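Local atomic coordinates of alpha-2,3-sialyltransferase (Campylobacter jejuni, PDB entry 2P2V), a protein that probably transfers sialic acid from CMP-sialic acid to acceptor sugars in an alpha-2,3 linkage, this chain holding the catalytic part of a membrane-associated enzyme. Residues Gln50-Glu54 with Ile258-Leu262; Leu83-Tyr89 with Lys253-Ile258. All coordinates share one frame; numbering follows the deposited sequence.

Contact 1: residues Gln50-Glu54 with Ile258-Leu262. With CSF (cytidine-5'-monophosphate-3-fluoro-N-acetyl-neuraminic acid), chain O.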
ATOM      1  N   GLN A  50      -8.295  11.501 -30.856  1.00 26.99           N
ATOM      2  CA  GLN A  50      -8.821  10.957 -32.105  1.00 28.80           C
ATOM      3  C   GLN A  50      -7.883  11.163 -33.314  1.00 28.61           C
ATOM      4  O   GLN A  50      -8.332  11.562 -34.379  1.00 29.75           O
ATOM      5  CB  GLN A  50     -10.206  11.539 -32.378  1.00 29.77           C
ATOM      6  CG  GLN A  50     -11.274  11.010 -31.445  1.00 31.33           C
ATOM      7  CD  GLN A  50     -11.294  11.714 -30.075  1.00 34.44           C
ATOM      8  OE1 GLN A  50     -10.811  11.162 -29.094  1.00 34.50           O
ATOM      9  NE2 GLN A  50     -11.886  12.919 -30.004  1.00 34.24           N
ATOM     10  N   PHE A  51      -6.592  10.855 -33.177  1.00 29.03           N
ATOM     11  CA  PHE A  51      -5.645  11.077 -34.268  1.00 28.68           C
ATOM     12  C   PHE A  51      -6.016  10.248 -35.523  1.00 28.88           C
ATOM     13  O   PHE A  51      -5.769  10.649 -36.673  1.00 29.03           O
ATOM     14  CB  PHE A  51      -4.192  10.762 -33.800  1.00 28.30           C
ATOM     15  CG  PHE A  51      -3.964   9.326 -33.506  1.00 27.75           C
ATOM     16  CD1 PHE A  51      -4.172   8.814 -32.226  1.00 27.03           C
ATOM     17  CD2 PHE A  51      -3.577   8.457 -34.514  1.00 31.27           C
ATOM     18  CE1 PHE A  51      -4.031   7.444 -31.973  1.00 26.19           C
ATOM     19  CE2 PHE A  51      -3.417   7.091 -34.278  1.00 31.96           C
ATOM     20  CZ  PHE A  51      -3.655   6.577 -32.995  1.00 27.51           C
ATOM     21  N   TYR A  52      -6.568   9.063 -35.288  1.00 28.36           N
ATOM     22  CA  TYR A  52      -6.854   8.080 -36.347  1.00 28.37           C
ATOM     23  C   TYR A  52      -8.056   8.494 -37.210  1.00 28.38           C
ATOM     24  O   TYR A  52      -8.347   7.838 -38.232  1.00 29.18           O
ATOM     25  CB  TYR A  52      -7.145   6.691 -35.740  1.00 26.87           C
ATOM     26  CG  TYR A  52      -8.108   6.735 -34.579  1.00 28.66           C
ATOM     27  CD1 TYR A  52      -7.650   6.966 -33.276  1.00 27.99           C
ATOM     28  CD2 TYR A  52      -9.466   6.547 -34.775  1.00 26.94           C
ATOM     29  CE1 TYR A  52      -8.491   7.043 -32.221  1.00 29.71           C
ATOM     30  CE2 TYR A  52     -10.330   6.630 -33.718  1.00 27.43           C
ATOM     31  CZ  TYR A  52      -9.846   6.867 -32.430  1.00 28.44           C
ATOM     32  OH  TYR A  52     -10.704   6.922 -31.354  1.00 30.63           O
ATOM     33  N   PHE A  53      -8.739   9.545 -36.790  1.00 29.40           N
ATOM     34  CA  PHE A  53      -9.755  10.204 -37.626  1.00 31.54           C
ATOM     35  C   PHE A  53      -9.134  10.779 -38.912  1.00 33.04           C
ATOM     36  O   PHE A  53      -9.851  10.992 -39.908  1.00 33.60           O
ATOM     37  CB  PHE A  53     -10.434  11.335 -36.868  1.00 32.30           C
ATOM     38  CG  PHE A  53     -11.587  10.912 -35.967  1.00 35.81           C
ATOM     39  CD1 PHE A  53     -11.536   9.742 -35.208  1.00 36.31           C
ATOM     40  CD2 PHE A  53     -12.709  11.730 -35.845  1.00 37.97           C
ATOM     41  CE1 PHE A  53     -12.581   9.400 -34.341  1.00 36.17           C
ATOM     42  CE2 PHE A  53     -13.799  11.373 -34.998  1.00 37.56           C
ATOM     43  CZ  PHE A  53     -13.718  10.207 -34.251  1.00 37.21           C
ATOM     44  N   GLU A  54      -7.814  11.002 -38.911  1.00 32.78           N
ATOM     45  CA  GLU A  54      -7.099  11.524 -40.088  1.00 33.40           C
ATOM     46  C   GLU A  54      -7.346  10.674 -41.326  1.00 34.20           C
ATOM     47  O   GLU A  54      -7.328   9.441 -41.259  1.00 34.56           O
ATOM     48  CB  GLU A  54      -5.575  11.649 -39.819  1.00 33.03           C
ATOM     49  CG  GLU A  54      -4.843  10.323 -39.687  1.00 30.92           C
ATOM     50  CD  GLU A  54      -3.374  10.490 -39.324  1.00 31.53           C
ATOM     51  OE1 GLU A  54      -2.959  11.654 -39.131  1.00 30.74           O
ATOM     52  OE2 GLU A  54      -2.627   9.461 -39.248  1.00 30.31           O
ATOM     53  N   ILE A 258     -10.346   2.289 -39.846  1.00 41.14           N
ATOM     54  CA  ILE A 258     -11.022   2.783 -38.648  1.00 39.34           C
ATOM     55  C   ILE A 258     -10.956   4.306 -38.653  1.00 39.74           C
ATOM     56  O   ILE A 258      -9.860   4.909 -38.675  1.00 40.20           O
ATOM     57  CB  ILE A 258     -10.338   2.234 -37.353  1.00 39.04           C
ATOM     58  CG1 ILE A 258     -10.472   0.696 -37.254  1.00 37.70           C
ATOM     59  CG2 ILE A 258     -10.897   2.928 -36.130  1.00 37.11           C
ATOM     60  CD1 ILE A 258      -9.511   0.035 -36.268  1.00 38.40           C
ATOM     61  N   ASN A 259     -12.117   4.930 -38.626  1.00 39.62           N
ATOM     62  CA  ASN A 259     -12.208   6.373 -38.683  1.00 40.55           C
ATOM     63  C   ASN A 259     -13.086   6.961 -37.621  1.00 39.57           C
ATOM     64  O   ASN A 259     -13.391   8.152 -37.663  1.00 41.61           O
ATOM     65  CB  ASN A 259     -12.733   6.826 -40.047  1.00 42.29           C
ATOM     66  CG  ASN A 259     -14.165   6.340 -40.342  1.00 45.42           C
ATOM     67  OD1 ASN A 259     -14.750   5.511 -39.621  1.00 47.59           O
ATOM     68  ND2 ASN A 259     -14.726   6.854 -41.436  1.00 50.69           N
ATOM     69  N   ASP A 260     -13.544   6.134 -36.683  1.00 37.64           N
ATOM     70  CA  ASP A 260     -14.350   6.632 -35.544  1.00 34.79           C
ATOM     71  C   ASP A 260     -13.883   5.777 -34.362  1.00 32.10           C
ATOM     72  O   ASP A 260     -13.309   4.708 -34.581  1.00 29.78           O
ATOM     73  CB  ASP A 260     -15.836   6.419 -35.828  1.00 35.34           C
ATOM     74  CG  ASP A 260     -16.745   7.241 -34.935  1.00 38.31           C
ATOM     75  OD1 ASP A 260     -16.243   7.962 -34.051  1.00 38.05           O
ATOM     76  OD2 ASP A 260     -18.003   7.139 -35.103  1.00 40.18           O
ATOM     77  N   ILE A 261     -14.065   6.295 -33.151  1.00 30.19           N
ATOM     78  CA  ILE A 261     -13.720   5.576 -31.917  1.00 30.35           C
ATOM     79  C   ILE A 261     -14.596   4.328 -31.857  1.00 30.48           C
ATOM     80  O   ILE A 261     -15.801   4.403 -32.155  1.00 29.59           O
ATOM     81  CB  ILE A 261     -13.889   6.478 -30.644  1.00 29.50           C
ATOM     82  CG1 ILE A 261     -13.353   5.797 -29.385  1.00 28.22           C
ATOM     83  CG2 ILE A 261     -15.401   6.965 -30.441  1.00 29.60           C
ATOM     84  CD1 ILE A 261     -13.281   6.785 -28.178  1.00 30.25           C
ATOM     85  N   LEU A 262     -13.986   3.187 -31.542  1.00 28.40           N
ATOM     86  CA  LEU A 262     -14.755   1.931 -31.430  1.00 28.60           C
ATOM     87  C   LEU A 262     -15.608   1.848 -30.187  1.00 29.00           C
ATOM     88  O   LEU A 262     -15.260   2.321 -29.108  1.00 27.43           O
ATOM     89  CB  LEU A 262     -13.817   0.732 -31.492  1.00 27.32           C
ATOM     90  CG  LEU A 262     -12.937   0.635 -32.748  1.00 28.55           C
ATOM     91  CD1 LEU A 262     -12.260  -0.708 -32.808  1.00 29.43           C
ATOM     92  CD2 LEU A 262     -13.711   0.931 -34.067  1.00 31.21           C
TER
HETATM   93  C5A CSF O1001     -11.609  17.940 -25.369  1.00 42.56           C
HETATM   94  C4A CSF O1001     -10.761  19.171 -25.669  1.00 42.98           C
HETATM   95  C2A CSF O1001      -8.654  17.716 -25.769  1.00 44.01           C
HETATM   96  O6A CSF O1001      -9.554  16.599 -25.604  1.00 41.85           O
HETATM   97  C6A CSF O1001     -10.935  16.726 -26.033  1.00 41.08           C
HETATM   98  C3A CSF O1001      -9.308  18.980 -25.211  1.00 44.45           C
HETATM   99  O4A CSF O1001     -11.286  20.278 -24.949  1.00 46.44           O
HETATM  100  N5A CSF O1001     -12.932  18.182 -25.986  1.00 37.91           N
HETATM  101  C7A CSF O1001     -11.633  15.418 -25.681  1.00 39.19           C
HETATM  102  C8A CSF O1001     -10.920  14.234 -26.324  1.00 36.63           C
HETATM  103  C9A CSF O1001     -11.543  12.888 -25.900  1.00 35.05           C
HETATM  104  O9A CSF O1001     -10.940  11.774 -26.600  1.00 33.99           O
HETATM  105  O8A CSF O1001     -10.917  14.424 -27.774  1.00 34.65           O
HETATM  106  O7A CSF O1001     -11.704  15.305 -24.248  1.00 40.73           O
HETATM  107  C1A CSF O1001      -7.409  17.500 -24.920  1.00 42.82           C
HETATM  108  OBA CSF O1001      -6.655  18.502 -24.760  1.00 40.93           O
HETATM  109  OAA CSF O1001      -7.195  16.355 -24.436  1.00 38.46           O
HETATM  110  O1A CSF O1001      -8.146  17.935 -27.106  1.00 45.22           O
HETATM  111  O2A CSF O1001      -9.657  18.462 -28.992  1.00 48.26           O
HETATM  112  N1  CSF O1001      -5.851  21.148 -30.805  1.00 48.16           N
HETATM  113  C2  CSF O1001      -5.709  22.559 -30.974  1.00 49.93           C
HETATM  114  N3  CSF O1001      -6.607  23.262 -31.726  1.00 47.70           N
HETATM  115  C4  CSF O1001      -7.625  22.614 -32.334  1.00 48.16           C
HETATM  116  C5  CSF O1001      -7.780  21.230 -32.184  1.00 46.18           C
HETATM  117  C6  CSF O1001      -6.873  20.510 -31.411  1.00 47.52           C
HETATM  118  C3' CSF O1001      -5.460  19.323 -27.980  1.00 48.51           C
HETATM  119  C2' CSF O1001      -4.923  20.643 -28.500  1.00 50.02           C
HETATM  120  C1' CSF O1001      -4.859  20.395 -30.008  1.00 49.03           C
HETATM  121  O4' CSF O1001      -4.969  18.976 -30.256  1.00 48.84           O
HETATM  122  C4' CSF O1001      -5.078  18.275 -29.017  1.00 47.07           C
HETATM  123  PA  CSF O1001      -8.676  17.403 -28.550  1.00 46.42           P
HETATM  124  O5' CSF O1001      -7.369  17.574 -29.503  1.00 44.90           O
HETATM  125  C5' CSF O1001      -6.072  17.120 -29.121  1.00 46.35           C
HETATM  126  O3' CSF O1001      -4.840  18.981 -26.744  1.00 50.07           O
HETATM  127  O2' CSF O1001      -3.594  20.888 -27.965  1.00 49.10           O
HETATM  128  N4  CSF O1001      -8.530  23.298 -33.100  1.00 48.11           N
HETATM  129  O2  CSF O1001      -4.763  23.155 -30.388  1.00 48.09           O
HETATM  130  O3A CSF O1001      -9.002  15.938 -28.577  1.00 44.27           O
HETATM  131  C10 CSF O1001     -14.008  17.666 -25.366  1.00 42.21           C
HETATM  132  O10 CSF O1001     -13.942  16.989 -24.329  1.00 38.70           O
HETATM  133  C11 CSF O1001     -15.333  17.949 -26.036  1.00 40.70           C
HETATM  134  F3A CSF O1001      -9.257  18.885 -23.838  1.00 45.65           F
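The backbones of Phe53 and Asn259 come within 4.7 Å at their CA atoms, and no hydrogen bond joins the two segments. A short 3-10 segment ending at Phe53 follows strand 44-48, in the nucleotide-sugar-binding alpha/beta domain of this sialyltransferase. Residues 258-262 belong to the irregular chain that leads to helix 268-283. The rings of Tyr52 and Phe53 carry the contact. Asn259 O lies 3.4 Å above the plane of one Phe53 face, offset toward the rim, and Gln50 CB lies over the opposite face, also near the rim. Phe53 CZ meets Asp260 OD1 at 3.4 Å, with the ring and carboxylate planes 85° apart. That carboxylate is held from outside by Ser186 and by the backbone N of Asn188. The Tyr52 ring turns an edge to the backbone at Ile261 N, while Tyr52 CE2 meets Asp260 O at 3.6 Å. With CG of Tyr52 between its backbone N and carbonyl carbon (chi1 47°), the phenol end reaches Ile261. Tyr52 OH lies 3.3 Å from Ile261 CB and is hydrogen-bonded to Gln76 of helix 73-85. Ile258 CG2 packs obliquely on Tyr52 CD2. On the ligand side, a bend at chi2 (81°) brings the Gln50 amide to the glycerol tail of the bound fluoro-sialyl donor analogue. Gln50 NE2 donates to CSF O8A at 2.9 Å, and Gln50 OE1 accepts from CSF O9A at 2.6 Å.

Contact 2: residues Leu83-Tyr89 with Lys253-Ile258; sequences LILKNEY and KHNNSI
A Schellman motif ends helix 73-85 here, with Asn87 at positive phi, and the chain just beyond it meets a type I beta turn, His254-Ser257. Glu88 N bonds back to Leu83 O at 2.8 Å, and the Glu88 side chain reaches across. Glu88 OE1 accepts the backbone N-H of Ile258 at 3.0 Å through the syn lone pair, a bent bond of 130°. A water lies within hydrogen-bonding distance of Glu88 OE1 and Ile258 O and accepts from Lys253 NZ, so it stands between the two opposite charges. A bend at chi3 (45°) brings Lys86 NZ to Asn256 O, a hydrogen bond of 3.0 Å in the carbonyl plane. The turn is braced from within: Ser257 N and OG both reach His254 O from the same face, Ser257 OG at 2.8 Å. Beside these polar groups, Leu83 CD2 packs on Ile258 CD1 at 3.7 Å, and Lys86 CD adds a second apolar touch to the same methyl. Tyr89 and Lys253 cross at about a right angle, and Tyr89 OH lies 3.0 Å from Lys253 CE. The Tyr89 ring meets Phe51 and Tyr57 edge-to-face, and its hydroxyl probably bonds to Glu54. The contact joins the loop between strand 224-227 and helix 268-283 to the passage from helix 73-85 into strand 90-96.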
ATOM      1  N   LEU A  83      -6.348  -0.803 -34.219  1.00 26.49           N
ATOM      2  CA  LEU A  83      -5.480  -0.108 -35.185  1.00 27.15           C
ATOM      3  C   LEU A  83      -4.263  -0.951 -35.391  1.00 27.12           C
ATOM      4  O   LEU A  83      -3.782  -1.080 -36.511  1.00 29.05           O
ATOM      5  CB  LEU A  83      -5.072   1.285 -34.687  1.00 26.07           C
ATOM      6  CG  LEU A  83      -6.213   2.297 -34.545  1.00 27.60           C
ATOM      7  CD1 LEU A  83      -5.758   3.524 -33.884  1.00 26.70           C
ATOM      8  CD2 LEU A  83      -6.847   2.619 -35.924  1.00 26.07           C
ATOM      9  N   ILE A  84      -3.754  -1.536 -34.313  1.00 27.54           N
ATOM     10  CA  ILE A  84      -2.506  -2.318 -34.348  1.00 28.87           C
ATOM     11  C   ILE A  84      -2.721  -3.666 -35.047  1.00 30.79           C
ATOM     12  O   ILE A  84      -1.979  -4.018 -35.978  1.00 31.47           O
ATOM     13  CB  ILE A  84      -1.952  -2.575 -32.933  1.00 28.39           C
ATOM     14  CG1 ILE A  84      -1.521  -1.247 -32.296  1.00 28.04           C
ATOM     15  CG2 ILE A  84      -0.867  -3.672 -32.957  1.00 28.92           C
ATOM     16  CD1 ILE A  84      -1.449  -1.232 -30.800  1.00 29.21           C
ATOM     17  N   LEU A  85      -3.710  -4.424 -34.563  1.00 31.38           N
ATOM     18  CA  LEU A  85      -4.125  -5.677 -35.204  1.00 32.57           C
ATOM     19  C   LEU A  85      -4.474  -5.561 -36.698  1.00 33.35           C
ATOM     20  O   LEU A  85      -4.247  -6.518 -37.440  1.00 33.75           O
ATOM     21  CB  LEU A  85      -5.332  -6.295 -34.457  1.00 32.49           C
ATOM     22  CG  LEU A  85      -5.115  -6.819 -33.035  1.00 34.14           C
ATOM     23  CD1 LEU A  85      -6.456  -7.095 -32.371  1.00 34.94           C
ATOM     24  CD2 LEU A  85      -4.236  -8.079 -32.992  1.00 36.38           C
ATOM     25  N   LYS A  86      -5.070  -4.444 -37.125  1.00 34.29           N
ATOM     26  CA  LYS A  86      -5.488  -4.246 -38.515  1.00 35.80           C
ATOM     27  C   LYS A  86      -4.364  -3.650 -39.365  1.00 37.21           C
ATOM     28  O   LYS A  86      -4.588  -3.282 -40.537  1.00 36.35           O
ATOM     29  CB  LYS A  86      -6.699  -3.334 -38.568  1.00 36.71           C
ATOM     30  CG  LYS A  86      -8.010  -3.992 -38.058  1.00 38.23           C
ATOM     31  CD  LYS A  86      -9.211  -3.085 -38.330  1.00 41.66           C
ATOM     32  CE  LYS A  86      -9.168  -2.505 -39.797  1.00 45.45           C
ATOM     33  NZ  LYS A  86     -10.105  -1.370 -40.172  1.00 39.86           N
ATOM     34  N   ASN A  87      -3.175  -3.562 -38.762  1.00 37.04           N
ATOM     35  CA  ASN A  87      -1.982  -2.941 -39.363  1.00 37.65           C
ATOM     36  C   ASN A  87      -2.192  -1.467 -39.868  1.00 36.97           C
ATOM     37  O   ASN A  87      -1.566  -1.043 -40.854  1.00 37.34           O
ATOM     38  CB  ASN A  87      -1.401  -3.856 -40.493  1.00 39.41           C
ATOM     39  CG  ASN A  87      -1.024  -5.262 -40.006  1.00 42.51           C
ATOM     40  OD1 ASN A  87      -0.261  -5.433 -39.055  1.00 48.44           O
ATOM     41  ND2 ASN A  87      -1.538  -6.280 -40.692  1.00 47.82           N
ATOM     42  N   GLU A  88      -3.081  -0.697 -39.231  1.00 34.14           N
ATOM     43  CA  GLU A  88      -3.286   0.682 -39.616  1.00 32.61           C
ATOM     44  C   GLU A  88      -2.181   1.552 -39.049  1.00 32.52           C
ATOM     45  O   GLU A  88      -1.711   2.459 -39.715  1.00 32.62           O
ATOM     46  CB  GLU A  88      -4.666   1.186 -39.219  1.00 33.24           C
ATOM     47  CG  GLU A  88      -5.714   0.349 -39.911  1.00 33.75           C
ATOM     48  CD  GLU A  88      -7.128   0.862 -39.861  1.00 39.51           C
ATOM     49  OE1 GLU A  88      -7.394   2.040 -39.627  1.00 43.20           O
ATOM     50  OE2 GLU A  88      -8.009   0.037 -40.138  1.00 43.96           O
ATOM     51  N   TYR A  89      -1.745   1.248 -37.828  1.00 30.84           N
ATOM     52  CA  TYR A  89      -0.581   1.912 -37.252  1.00 29.99           C
ATOM     53  C   TYR A  89       0.218   0.935 -36.453  1.00 31.10           C
ATOM     54  O   TYR A  89      -0.287  -0.114 -36.027  1.00 30.51           O
ATOM     55  CB  TYR A  89      -0.999   3.048 -36.326  1.00 28.05           C
ATOM     56  CG  TYR A  89      -1.778   4.194 -36.942  1.00 26.99           C
ATOM     57  CD1 TYR A  89      -1.144   5.375 -37.297  1.00 24.97           C
ATOM     58  CD2 TYR A  89      -3.173   4.135 -37.076  1.00 24.50           C
ATOM     59  CE1 TYR A  89      -1.846   6.458 -37.818  1.00 23.97           C
ATOM     60  CE2 TYR A  89      -3.871   5.170 -37.599  1.00 26.76           C
ATOM     61  CZ  TYR A  89      -3.222   6.361 -37.939  1.00 25.45           C
ATOM     62  OH  TYR A  89      -3.973   7.422 -38.432  1.00 27.33           O
ATOM     63  N   LYS A 253      -5.123   6.750 -46.501  1.00 53.66           N
ATOM     64  CA  LYS A 253      -5.647   5.642 -45.725  1.00 55.04           C
ATOM     65  C   LYS A 253      -6.479   4.738 -46.647  1.00 56.24           C
ATOM     66  O   LYS A 253      -7.293   5.242 -47.456  1.00 56.41           O
ATOM     67  CB  LYS A 253      -6.524   6.178 -44.587  1.00 54.41           C
ATOM     68  CG  LYS A 253      -5.795   7.024 -43.523  1.00 53.46           C
ATOM     69  CD  LYS A 253      -5.484   6.219 -42.297  1.00 49.51           C
ATOM     70  CE  LYS A 253      -5.349   7.066 -41.096  1.00 48.17           C
ATOM     71  NZ  LYS A 253      -6.472   6.860 -40.132  1.00 43.61           N
ATOM     72  N   HIS A 254      -6.305   3.417 -46.527  1.00 57.30           N
ATOM     73  CA  HIS A 254      -7.247   2.506 -47.186  1.00 58.26           C
ATOM     74  C   HIS A 254      -8.673   2.864 -46.782  1.00 57.84           C
ATOM     75  O   HIS A 254      -8.889   3.488 -45.745  1.00 57.16           O
ATOM     76  CB  HIS A 254      -6.979   1.033 -46.895  1.00 59.18           C
ATOM     77  CG  HIS A 254      -8.013   0.130 -47.493  1.00 62.69           C
ATOM     78  ND1 HIS A 254      -9.074  -0.375 -46.768  1.00 66.30           N
ATOM     79  CD2 HIS A 254      -8.193  -0.297 -48.769  1.00 66.40           C
ATOM     80  CE1 HIS A 254      -9.837  -1.109 -47.560  1.00 66.82           C
ATOM     81  NE2 HIS A 254      -9.329  -1.074 -48.780  1.00 67.61           N
ATOM     82  N   ASN A 255      -9.646   2.468 -47.599  1.00 57.82           N
ATOM     83  CA  ASN A 255     -10.995   3.030 -47.476  1.00 58.17           C
ATOM     84  C   ASN A 255     -11.745   2.613 -46.228  1.00 57.33           C
ATOM     85  O   ASN A 255     -12.525   3.392 -45.651  1.00 57.81           O
ATOM     86  CB  ASN A 255     -11.855   2.723 -48.697  1.00 58.75           C
ATOM     87  CG  ASN A 255     -12.759   3.880 -49.043  1.00 60.65           C
ATOM     88  OD1 ASN A 255     -13.923   3.927 -48.633  1.00 60.79           O
ATOM     89  ND2 ASN A 255     -12.206   4.855 -49.760  1.00 61.89           N
ATOM     90  N   ASN A 256     -11.508   1.369 -45.829  1.00 55.50           N
ATOM     91  CA  ASN A 256     -12.170   0.821 -44.669  1.00 53.86           C
ATOM     92  C   ASN A 256     -11.288   0.939 -43.423  1.00 51.54           C
ATOM     93  O   ASN A 256     -11.327   0.090 -42.533  1.00 51.36           O
ATOM     94  CB  ASN A 256     -12.634  -0.601 -44.970  1.00 54.57           C
ATOM     95  CG  ASN A 256     -13.772  -0.614 -45.985  1.00 56.30           C
ATOM     96  OD1 ASN A 256     -13.612  -0.164 -47.124  1.00 58.03           O
ATOM     97  ND2 ASN A 256     -14.933  -1.094 -45.563  1.00 58.85           N
ATOM     98  N   SER A 257     -10.483   2.002 -43.395  1.00 48.30           N
ATOM     99  CA  SER A 257      -9.759   2.389 -42.199  1.00 45.73           C
ATOM    100  C   SER A 257     -10.731   2.667 -41.061  1.00 42.89           C
ATOM    101  O   SER A 257     -11.792   3.236 -41.270  1.00 42.24           O
ATOM    102  CB  SER A 257      -8.936   3.644 -42.475  1.00 45.04           C
ATOM    103  OG  SER A 257      -7.775   3.268 -43.187  1.00 49.17           O
ATOM    104  N   ILE A 258     -10.346   2.289 -39.846  1.00 41.14           N
ATOM    105  CA  ILE A 258     -11.022   2.783 -38.648  1.00 39.34           C
ATOM    106  C   ILE A 258     -10.956   4.306 -38.653  1.00 39.74           C
ATOM    107  O   ILE A 258      -9.860   4.909 -38.675  1.00 40.20           O
ATOM    108  CB  ILE A 258     -10.338   2.234 -37.353  1.00 39.04           C
ATOM    109  CG1 ILE A 258     -10.472   0.696 -37.254  1.00 37.70           C
ATOM    110  CG2 ILE A 258     -10.897   2.928 -36.130  1.00 37.11           C
ATOM    111  CD1 ILE A 258      -9.511   0.035 -36.268  1.00 38.40           C
TER
HETATM  112  O   HOH W   1      -7.287   4.605 -38.977  1.00 28.99           O

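In the fold
Both contacts involve the long loop between strand 224-227 and helix 268-283, and they share Ile258. Contact 1 is the more buried and lies nearer the centre of the chain. It relies on aromatic rings packed against backbone. Its segment 50-54 also holds Gln50, which lines the donor pocket. Contact 2 is partly buried, farther out, and relies on charged side chains, a water and turn backbone. The two touch: the probable bond from Tyr89 OH to Glu54 OE2 measures 2.6 Å, and Lys253 NZ makes weak hydrogen bonds to the carbonyls of Tyr52 and Glu54. Along the chain, contact 2 is nested inside the loop closed by contact 1. The end of helix 73-85 forms part of contact 2, and its residues also touch contact 1.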